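Local coordinates for protein D-alanine--D-alanine ligase (Acinetobacter baumannii ACICU, PDB 5D8D) that joins two D-alanine molecules into D-alanyl-D-alanine at the expense of ATP, a cytoplasmic step in building the peptidoglycan cell wall, at residues T5-V10 / I299-L304; L135-K140 / V173-W178; L194-L199 / I223-S228. All coordinates share one frame; numbering follows the deposited sequence.

Contact 1 (T5-V10 / I299-L304); sequences TKFGKV and ILEQTL
F7 and L300 meet tip to tip and form the apolar centre of this contact near the two ends of the modelled chain. The methyl CD2 of L300 lies over one face of the F7 ring, 3.9 Å from its centroid and only 16° off the ring normal, a CH-pi contact displaced somewhat toward the rim. CG of L300 also touches the ring, 3.7 Å from F7 CD1. With CG of L300 anti to its own backbone N (chi1 -171°), the leucine extends from its helix toward the ring, and its CD2 also reaches V10 CG1 at 4.1 Å. Phenylalanine suits the place because its flat ring can be used on several sides at once: CG of K6 lies over the centre of the opposite face, while the aliphatic CG of E301 comes up in the ring plane at the edge, 4.0 Å from F7 CZ. L304, the last modelled residue, crosses F7 at about a right angle and brings CD1 to 3.9 Å from CE1 of the ring. Its other methyl, CD2, rests 3.6 Å from the backbone O of K6. Long, amphipathic chains finish the outer side. K6 brings CE against CD1 of L304 and sends NZ to OE2 of E301, a salt bridge at 3.4 Å whose hydrogen bond is weak. In the turn after the helix, OG1 and N of T303 both bond to L300 O. The contact thus packs the end of helix 292-301 and the turn after it against helix 3-7 and the start of strand 9-13, beside strand 60-63, whose R60 bonds both F7 O and T303 OG1.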
# COMPACT_ATOMS: atom_id res chain seq x y z
N THR A 5 -18.86 28.21 6.46
CA THR A 5 -19.99 27.28 6.40
C THR A 5 -19.59 26.05 5.61
O THR A 5 -19.56 24.96 6.16
CB THR A 5 -21.23 27.97 5.80
OG1 THR A 5 -21.82 28.79 6.81
CG2 THR A 5 -22.28 26.96 5.29
N LYS A 6 -19.24 26.27 4.34
CA LYS A 6 -18.93 25.25 3.33
C LYS A 6 -18.01 24.14 3.79
O LYS A 6 -18.24 23.00 3.45
CB LYS A 6 -18.29 25.96 2.12
CG LYS A 6 -17.94 25.11 0.90
CD LYS A 6 -18.09 25.94 -0.38
CE LYS A 6 -17.50 25.29 -1.63
NZ LYS A 6 -16.12 25.78 -1.94
N PHE A 7 -16.97 24.48 4.56
CA PHE A 7 -15.96 23.51 5.07
C PHE A 7 -16.03 23.18 6.56
O PHE A 7 -15.39 22.19 6.99
CB PHE A 7 -14.53 24.00 4.77
CG PHE A 7 -14.25 24.20 3.30
CD1 PHE A 7 -14.07 23.12 2.45
CD2 PHE A 7 -14.15 25.48 2.77
CE1 PHE A 7 -13.80 23.31 1.10
CE2 PHE A 7 -13.86 25.67 1.42
CZ PHE A 7 -13.70 24.58 0.59
N GLY A 8 -16.77 23.96 7.35
CA GLY A 8 -16.86 23.65 8.78
C GLY A 8 -15.46 23.68 9.39
O GLY A 8 -14.63 24.49 8.98
N LYS A 9 -15.17 22.79 10.36
CA LYS A 9 -13.90 22.87 11.10
C LYS A 9 -12.88 22.06 10.36
O LYS A 9 -13.11 20.89 10.15
CB LYS A 9 -14.03 22.41 12.54
CG LYS A 9 -14.80 23.37 13.41
CD LYS A 9 -14.75 23.02 14.89
CE LYS A 9 -13.47 23.51 15.56
NZ LYS A 9 -13.06 22.58 16.65
N VAL A 10 -11.77 22.69 9.91
CA VAL A 10 -10.74 21.96 9.21
C VAL A 10 -9.50 21.85 10.02
O VAL A 10 -9.09 22.82 10.62
CB VAL A 10 -10.55 22.34 7.71
CG1 VAL A 10 -11.46 23.45 7.24
CG2 VAL A 10 -9.09 22.51 7.32
N ILE A 299 -7.31 22.44 -3.35
CA ILE A 299 -6.93 21.19 -2.73
C ILE A 299 -8.04 20.76 -1.73
O ILE A 299 -8.53 19.65 -1.78
CB ILE A 299 -5.53 21.28 -2.08
CG1 ILE A 299 -4.46 21.40 -3.18
CG2 ILE A 299 -5.21 20.08 -1.20
CD1 ILE A 299 -3.10 21.94 -2.71
N LEU A 300 -8.46 21.66 -0.87
CA LEU A 300 -9.45 21.32 0.14
C LEU A 300 -10.82 20.94 -0.47
O LEU A 300 -11.60 20.21 0.14
CB LEU A 300 -9.62 22.49 1.12
CG LEU A 300 -10.45 22.25 2.37
CD1 LEU A 300 -9.88 21.08 3.16
CD2 LEU A 300 -10.43 23.49 3.23
N GLU A 301 -11.12 21.46 -1.65
CA GLU A 301 -12.40 21.19 -2.32
C GLU A 301 -12.57 19.72 -2.68
O GLU A 301 -13.68 19.26 -2.72
CB GLU A 301 -12.57 22.07 -3.55
CG GLU A 301 -13.15 23.43 -3.20
CD GLU A 301 -13.14 24.38 -4.38
OE1 GLU A 301 -12.54 23.99 -5.40
OE2 GLU A 301 -13.72 25.49 -4.26
N GLN A 302 -11.48 18.99 -2.86
CA GLN A 302 -11.55 17.52 -3.01
C GLN A 302 -12.29 16.86 -1.87
O GLN A 302 -12.81 15.77 -2.08
CB GLN A 302 -10.18 16.84 -3.04
CG GLN A 302 -9.20 17.35 -4.09
CD GLN A 302 -7.71 17.24 -3.64
OE1 GLN A 302 -7.34 16.38 -2.83
NE2 GLN A 302 -6.86 18.09 -4.22
N THR A 303 -12.32 17.48 -0.67
CA THR A 303 -12.97 16.84 0.48
C THR A 303 -14.49 16.95 0.53
O THR A 303 -15.08 16.50 1.52
CB THR A 303 -12.34 17.30 1.83
OG1 THR A 303 -12.66 18.66 2.16
CG2 THR A 303 -10.88 17.16 1.80
N LEU A 304 -15.14 17.54 -0.49
CA LEU A 304 -16.60 17.75 -0.50
C LEU A 304 -17.30 16.67 -1.32
O LEU A 304 -16.66 16.04 -2.18
CB LEU A 304 -16.94 19.13 -1.09
CG LEU A 304 -16.48 20.36 -0.28
CD1 LEU A 304 -16.53 21.63 -1.12
CD2 LEU A 304 -17.24 20.58 1.01

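Contact 2 (L135-K140 / V173-W178)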
# COMPACT_ATOMS: atom_id res chain seq x y z
N LEU A 135 26.49 -0.10 -16.62
CA LEU A 135 26.94 1.12 -15.94
C LEU A 135 26.63 2.32 -16.84
O LEU A 135 26.65 2.20 -18.07
CB LEU A 135 28.43 1.08 -15.57
CG LEU A 135 28.80 0.28 -14.29
CD1 LEU A 135 29.26 -1.12 -14.64
CD2 LEU A 135 29.89 0.93 -13.47
N PRO A 136 26.31 3.47 -16.25
CA PRO A 136 26.19 3.66 -14.80
C PRO A 136 24.77 3.42 -14.24
O PRO A 136 23.81 3.28 -15.01
CB PRO A 136 26.64 5.12 -14.61
CG PRO A 136 26.90 5.67 -15.98
CD PRO A 136 26.25 4.75 -16.96
N VAL A 137 24.66 3.34 -12.91
CA VAL A 137 23.36 3.21 -12.21
C VAL A 137 23.26 4.26 -11.09
O VAL A 137 24.24 4.92 -10.75
CB VAL A 137 23.11 1.79 -11.60
CG1 VAL A 137 23.29 0.71 -12.65
CG2 VAL A 137 24.01 1.53 -10.39
N ILE A 138 22.06 4.39 -10.54
CA ILE A 138 21.80 5.26 -9.40
C ILE A 138 21.31 4.35 -8.29
O ILE A 138 20.43 3.51 -8.52
CB ILE A 138 20.80 6.41 -9.73
CG1 ILE A 138 20.43 7.19 -8.46
CG2 ILE A 138 19.53 5.91 -10.40
CD1 ILE A 138 19.75 8.52 -8.73
N ILE A 139 21.90 4.50 -7.10
CA ILE A 139 21.54 3.75 -5.88
C ILE A 139 20.67 4.66 -5.03
O ILE A 139 21.11 5.75 -4.65
CB ILE A 139 22.80 3.33 -5.05
CG1 ILE A 139 23.80 2.50 -5.89
CG2 ILE A 139 22.40 2.58 -3.78
CD1 ILE A 139 23.27 1.18 -6.41
N LYS A 140 19.44 4.23 -4.72
CA LYS A 140 18.53 5.05 -3.91
C LYS A 140 17.82 4.23 -2.84
O LYS A 140 17.54 3.05 -3.07
CB LYS A 140 17.53 5.84 -4.79
CG LYS A 140 16.84 5.07 -5.91
CD LYS A 140 15.87 5.95 -6.70
CE LYS A 140 16.58 6.90 -7.66
NZ LYS A 140 15.61 7.58 -8.57
N VAL A 173 17.16 -1.17 -0.46
CA VAL A 173 17.79 -0.19 -1.37
C VAL A 173 17.64 -0.74 -2.81
O VAL A 173 17.67 -1.97 -3.01
CB VAL A 173 19.28 0.04 -0.97
CG1 VAL A 173 20.04 0.84 -2.00
CG2 VAL A 173 19.38 0.72 0.39
N MET A 174 17.43 0.15 -3.80
CA MET A 174 17.38 -0.25 -5.24
C MET A 174 18.47 0.40 -6.07
O MET A 174 18.73 1.60 -5.93
CB MET A 174 16.02 0.02 -5.91
CG MET A 174 15.46 1.44 -5.83
SD MET A 174 14.49 2.00 -7.27
CE MET A 174 13.66 0.50 -7.83
N ALA A 175 19.13 -0.40 -6.90
CA ALA A 175 20.00 0.11 -7.95
C ALA A 175 19.15 0.21 -9.22
O ALA A 175 18.65 -0.79 -9.71
CB ALA A 175 21.20 -0.79 -8.17
N GLU A 176 18.98 1.43 -9.73
CA GLU A 176 18.21 1.69 -10.95
C GLU A 176 19.19 2.07 -12.08
O GLU A 176 20.17 2.82 -11.84
CB GLU A 176 17.23 2.84 -10.66
CG GLU A 176 16.21 3.17 -11.74
CD GLU A 176 15.36 4.41 -11.40
OE1 GLU A 176 14.17 4.44 -11.78
OE2 GLU A 176 15.87 5.37 -10.75
N LYS A 177 18.94 1.57 -13.30
CA LYS A 177 19.70 1.95 -14.52
C LYS A 177 19.72 3.46 -14.75
O LYS A 177 18.65 4.06 -14.84
CB LYS A 177 19.06 1.29 -15.75
CG LYS A 177 19.60 1.73 -17.10
CD LYS A 177 19.23 0.76 -18.21
CE LYS A 177 19.23 1.40 -19.61
NZ LYS A 177 20.14 0.67 -20.53
N TRP A 178 20.90 4.08 -14.86
CA TRP A 178 20.99 5.53 -15.09
C TRP A 178 20.49 5.82 -16.49
O TRP A 178 20.79 5.08 -17.40
CB TRP A 178 22.43 6.06 -14.95
CG TRP A 178 22.55 7.57 -15.08
CD1 TRP A 178 22.90 8.27 -16.21
CD2 TRP A 178 22.33 8.55 -14.06
NE1 TRP A 178 22.91 9.62 -15.95
CE2 TRP A 178 22.57 9.82 -14.63
CE3 TRP A 178 21.95 8.49 -12.71
CZ2 TRP A 178 22.43 11.02 -13.90
CZ3 TRP A 178 21.83 9.68 -11.98
CH2 TRP A 178 22.07 10.93 -12.58
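K140 and E176 form a salt bridge across two antiparallel strands, NZ to OE2 at 3.1 Å, with NZ on the syn side of the carboxylate and 19° out of its plane. K140 reaches diagonally past its own partner M174 to E176, two residues farther along the opposite strand, its chain bent at chi3 (76°); the other oxygen, OE1 of E176, forms a salt bridge with K104, so the buried carboxylate is held from both oxygens. Beneath them runs the backbone ladder. I138 with E176 and K140 with M174 are hydrogen-bonded pairs, the former joined by two nearly straight bonds of 2.8 Å, I138 N to E176 O and E176 N to I138 O. Beyond the strand end, W178 N bonds P136 O at 3.0 Å, just after the cis peptide before P136. W178 turns the edge of its indole to I138, CE3 lying 3.8 Å from CB. On the opposite face, small A175 leaves room for I139, yet CD1 still presses to 3.4 Å from A175 CB, and CG2 of I139 is equally tight on V173 CG1. These strands are the middle pair of the antiparallel sheet in the ATP-grasp region, within the predicted ATP-binding stretch. Strands 117-120 and 151-153 flank them, helix 159-169 covers the I139 face, and helix 100-108 meets K140 and M174.

Contact 3 (L194-L199 / I223-S228)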
# COMPACT_ATOMS: atom_id res chain seq x y z
N LEU A 194 -0.77 19.83 -14.22
CA LEU A 194 -0.49 21.23 -14.29
C LEU A 194 0.78 21.37 -15.16
O LEU A 194 1.45 20.37 -15.42
CB LEU A 194 -0.29 21.80 -12.86
CG LEU A 194 -1.54 21.89 -11.98
CD1 LEU A 194 -1.18 22.20 -10.52
CD2 LEU A 194 -2.50 22.94 -12.53
N PRO A 195 1.11 22.60 -15.61
CA PRO A 195 2.31 22.85 -16.43
C PRO A 195 3.54 22.22 -15.87
O PRO A 195 3.73 22.23 -14.65
CB PRO A 195 2.45 24.37 -16.37
CG PRO A 195 1.07 24.86 -16.21
CD PRO A 195 0.39 23.86 -15.32
N VAL A 196 4.38 21.67 -16.73
CA VAL A 196 5.53 20.88 -16.26
C VAL A 196 6.66 21.81 -15.80
O VAL A 196 6.71 22.96 -16.19
CB VAL A 196 5.96 19.69 -17.19
CG1 VAL A 196 5.04 19.45 -18.36
CG2 VAL A 196 7.40 19.73 -17.60
N ILE A 197 7.54 21.30 -14.94
CA ILE A 197 8.64 22.06 -14.43
C ILE A 197 9.91 21.25 -14.56
O ILE A 197 9.95 20.16 -14.02
CB ILE A 197 8.42 22.40 -12.96
CG1 ILE A 197 7.23 23.34 -12.83
CG2 ILE A 197 9.70 23.06 -12.37
CD1 ILE A 197 6.91 23.74 -11.40
N ARG A 198 10.94 21.78 -15.22
CA ARG A 198 12.28 21.16 -15.21
C ARG A 198 12.95 21.34 -13.84
O ARG A 198 12.85 22.39 -13.23
CB ARG A 198 13.20 21.78 -16.27
CG ARG A 198 14.45 20.94 -16.61
CD ARG A 198 15.59 21.75 -17.24
NE ARG A 198 15.02 22.81 -18.05
CZ ARG A 198 15.31 24.10 -18.01
NH1 ARG A 198 16.28 24.57 -17.25
NH2 ARG A 198 14.62 24.93 -18.80
N LEU A 199 13.67 20.32 -13.39
CA LEU A 199 14.34 20.33 -12.09
C LEU A 199 15.85 20.55 -12.16
O LEU A 199 16.43 20.50 -13.23
CB LEU A 199 14.10 18.99 -11.41
CG LEU A 199 12.65 18.64 -11.08
CD1 LEU A 199 12.63 17.24 -10.52
CD2 LEU A 199 12.11 19.59 -10.05
N ILE A 223 10.19 27.04 -15.56
CA ILE A 223 9.21 27.25 -16.63
C ILE A 223 9.71 28.49 -17.38
O ILE A 223 10.12 29.46 -16.74
CB ILE A 223 7.77 27.50 -16.10
CG1 ILE A 223 7.34 26.39 -15.14
CG2 ILE A 223 6.79 27.60 -17.26
CD1 ILE A 223 6.21 26.79 -14.23
N PRO A 224 9.73 28.49 -18.72
CA PRO A 224 9.44 27.33 -19.57
C PRO A 224 10.37 26.14 -19.32
O PRO A 224 11.53 26.32 -18.98
CB PRO A 224 9.66 27.88 -20.99
CG PRO A 224 10.62 29.01 -20.82
CD PRO A 224 10.32 29.62 -19.48
N CYS A 225 9.84 24.93 -19.45
CA CYS A 225 10.57 23.73 -19.06
C CYS A 225 11.56 23.22 -20.09
O CYS A 225 12.46 22.48 -19.73
CB CYS A 225 9.60 22.61 -18.69
SG CYS A 225 8.55 22.09 -20.04
N GLY A 226 11.40 23.60 -21.34
CA GLY A 226 12.36 23.23 -22.38
C GLY A 226 11.91 22.06 -23.24
O GLY A 226 12.74 21.30 -23.72
N LEU A 227 10.59 21.96 -23.44
CA LEU A 227 9.91 20.90 -24.14
C LEU A 227 8.94 21.59 -25.08
O LEU A 227 8.34 22.64 -24.74
CB LEU A 227 9.08 20.08 -23.14
CG LEU A 227 9.53 18.76 -22.51
CD1 LEU A 227 11.02 18.47 -22.57
CD2 LEU A 227 9.05 18.64 -21.07
N SER A 228 8.76 21.03 -26.27
CA SER A 228 7.83 21.65 -27.20
C SER A 228 6.44 21.44 -26.63
O SER A 228 6.23 20.55 -25.84
CB SER A 228 7.96 21.06 -28.62
OG SER A 228 7.97 19.65 -28.61
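R198 and C225 are the closest backbone neighbours here, their CA atoms 4.9 Å apart, where the end of strand 192-198 runs beside an irregular loop. No strand pairing joins the two segments. Two unusual features mark the loop: a cis peptide precedes P224, and G226 takes up a positive phi (100°), with backbone angles at which a side chain would collide with the carbonyl O of C225. NE of R198 donates to C225 O at 3.1 Å, with an N-H...O angle of 158°. The oxygen lies at the edge of the guanidinium, nearly in its plane, whereas seen from the carbonyl the donor stands above the peptide plane, 42° out of it. NH2 adds a second, weak bond to the same oxygen. The R198 chain leaves the backbone with CG anti to N and is bent at chi3, which lets NE turn back to the loop. C225 is small enough to tuck in beside the strand: its SG, between the backbone N and the carbonyl carbon, sits 3.6 Å from V196 CG2. The same valine methyl touches L227 CD2 at 4.0 Å. Farther back, the branched chains of I223 and I197 cross, CG1 to CG1 at 3.8 Å, and CG1 of I223 also rests 3.6 Å from V196 O. Behind this layer, I197 packs on helix 280-286. L227 lies on R182, which belongs to the predicted ATP site and bonds G226 O. The chemistry is therefore divided: apolar side chains of V196, I197, I223 and L227, with the compact C225, fit the loop to the strand, while a charged side chain bonded to a backbone carbonyl probably helps hold a loop that emerges from the unmodelled residues 201-220 and leads into helix 229-245.

How the contacts relate
Contact 1 joins the two ends of the modelled chain and encloses the other contacts, which follow one another in series: contact 2 closes before contact 3 opens. Their centres are about 42 Å apart for contacts 1 and 2, about 31 Å for 1 and 3, and about 25 Å for 2 and 3, and none touches another. Each involves a different sheet: contact 1 the parallel sheet through strand 9-13, contact 2 the antiparallel sheet of strands 137-141 and 173-177, and contact 3 another antiparallel sheet through its edge strand 192-198. The last two lie in the ATP-grasp region, whose two sheets are expected to hold nucleotide between them, while contact 1 returns the C-terminal helix to the N-terminal part.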